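Local coordinates for NALP (Neisseria meningitidis, PDB 1UYN), which forms, as the C-terminal translocator domain of an autotransporter, an outer-membrane beta-barrel with a hydrophilic pore through which the secreted protease passenger domain reaches the cell surface, at the pentaethylene glycol monodecyl ether site. Residues are numbered along the deposited sequence; one frame, centred on the assembly and turned at random.

The pentaethylene glycol monodecyl ether site. Residues 70, 72, 74, 86, 88, 90. With CXE (pentaethylene glycol monodecyl ether), chain B.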
loop_
_atom_site.group_PDB
_atom_site.type_symbol
_atom_site.label_atom_id
_atom_site.label_comp_id
_atom_site.label_asym_id
_atom_site.label_seq_id
_atom_site.Cartn_x
_atom_site.Cartn_y
_atom_site.Cartn_z
ATOM N N GLN A 70 6.143 -0.209 9.428
ATOM C CA GLN A 70 6.618 1.040 10.051
ATOM C C GLN A 70 7.247 1.910 8.991
ATOM O O GLN A 70 7.991 1.425 8.146
ATOM C CB GLN A 70 7.618 0.814 11.162
ATOM C CG GLN A 70 7.350 -0.419 12.050
ATOM C CD GLN A 70 5.957 -0.474 12.591
ATOM O OE1 GLN A 70 5.568 0.381 13.383
ATOM N NE2 GLN A 70 5.197 -1.476 12.172
ATOM N N VAL A 72 9.049 5.886 8.410
ATOM C CA VAL A 72 9.469 7.225 8.775
ATOM C C VAL A 72 9.566 8.013 7.482
ATOM O O VAL A 72 9.915 7.461 6.451
ATOM C CB VAL A 72 10.773 7.216 9.519
ATOM C CG1 VAL A 72 11.274 8.617 9.744
ATOM C CG2 VAL A 72 10.598 6.561 10.851
ATOM N N ILE A 74 9.582 12.347 5.574
ATOM C CA ILE A 74 9.452 13.771 5.639
ATOM C C ILE A 74 8.607 14.266 4.515
ATOM O O ILE A 74 8.529 13.626 3.473
ATOM C CB ILE A 74 10.810 14.483 5.626
ATOM C CG1 ILE A 74 11.536 14.201 4.322
ATOM C CG2 ILE A 74 11.620 14.077 6.867
ATOM C CD1 ILE A 74 12.936 14.630 4.350
ATOM N N ALA A 86 9.259 12.033 0.994
ATOM C CA ALA A 86 10.112 10.903 0.868
ATOM C C ALA A 86 9.924 10.113 2.165
ATOM O O ALA A 86 9.985 10.642 3.281
ATOM C CB ALA A 86 11.545 11.353 0.652
ATOM N N LEU A 88 10.527 6.086 4.053
ATOM C CA LEU A 88 11.188 4.800 4.101
ATOM C C LEU A 88 10.361 3.880 4.972
ATOM O O LEU A 88 9.885 4.249 6.029
ATOM C CB LEU A 88 12.584 4.963 4.616
ATOM C CG LEU A 88 13.595 4.141 3.844
ATOM C CD1 LEU A 88 14.936 4.869 3.637
ATOM C CD2 LEU A 88 13.781 2.837 4.655
ATOM N N MET A 90 9.652 -0.157 6.294
ATOM C CA MET A 90 9.959 -1.544 6.557
ATOM C C MET A 90 8.697 -2.303 6.965
ATOM O O MET A 90 7.945 -1.905 7.848
ATOM C CB MET A 90 11.089 -1.634 7.557
ATOM C CG MET A 90 12.328 -0.904 6.999
ATOM S SD MET A 90 13.995 -1.082 7.846
ATOM C CE MET A 90 15.096 0.247 6.932
HETATM C C1 CXE B . 8.481 -3.940 11.037
HETATM C C2 CXE B . 9.625 -3.450 11.909
HETATM C C3 CXE B . 10.394 -2.276 11.297
HETATM C C4 CXE B . 11.019 -1.361 12.355
HETATM C C5 CXE B . 11.893 -0.282 11.716
HETATM C C6 CXE B . 11.272 1.124 11.609
HETATM C C7 CXE B . 11.305 1.711 10.178
HETATM C C8 CXE B . 11.989 3.082 10.098
HETATM C C9 CXE B . 12.800 3.385 8.819
HETATM C C10 CXE B . 14.189 3.972 9.147
HETATM O O11 CXE B . 14.605 5.065 8.320
HETATM C C12 CXE B . 14.070 6.313 8.759
HETATM C C13 CXE B . 14.444 7.485 7.844
HETATM O O14 CXE B . 13.579 7.733 6.689
HETATM C C15 CXE B . 13.618 9.120 6.257
HETATM C C16 CXE B . 13.231 9.380 4.794
HETATM O O17 CXE B . 14.336 9.824 3.994
HETATM C C18 CXE B . 14.500 11.242 3.890
HETATM C C19 CXE B . 15.646 11.576 2.931
HETATM O O20 CXE B . 15.913 12.993 2.878
HETATM C C21 CXE B . 16.675 13.366 1.720
HETATM C C22 CXE B . 17.642 14.517 1.984
HETATM O O23 CXE B . 17.109 15.734 1.461
HETATM C C24 CXE B . 17.803 16.352 0.369
HETATM C C25 CXE B . 17.129 17.663 -0.068
HETATM O O26 CXE B . 16.344 17.470 -1.242
#
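Two neighbouring barrel strands, 62-79 and 82-97, run with extended backbones, and every second residue (Gln70, Val72 and Ile74 on one, Ala86, Leu88 and Met90 on the other) faces the same way, so that pentaethylene glycol monodecyl ether (CXE) lies along the seam between the two rows. At the decyl end Gln70 serves through its aliphatic stem: CG lies 3.6 Å from C3 of CXE, while CB rests 3.7 Å from C6. Its CG stands anti to the carbonyl carbon and the chain bends at chi2 (-52°), leaving methylenes rather than the amide to meet the alkyl tail. Opposite, Met90 brings CB to 3.9 Å from C3 of CXE; beyond CG its flexible, apolar thioether chain runs extended. Val72 sits where the tail gives way to ether units, with CG1 anti to the backbone N (chi1 173°). Its methyls spread along this junction, Val72 CG2 lying 3.8 Å from C8 of CXE. The branch point, Val72 CB, approaches C12 of CXE, the first ethylene carbon, at 3.5 Å. Across the seam Leu88, branched and apolar as suits a lipid-facing surface, offers CB to the ether oxygen O14 of CXE at 3.6 Å. Ile74, equally greasy, is long enough for its extended chi2 (-169°) to carry CD1 to 3.8 Å from C18 of CXE. Small Ala86 lets the ether chain pass close to the backbone, its carbonyl O 3.8 Å from C16 of CXE. Contact with these residues is by packing, without hydrogen bonds, and the ligand is poorly ordered. This detergent, presumably retained from purification or crystallisation, marks a greasy outer surface that would face lipid and seat the translocator in the outer membrane.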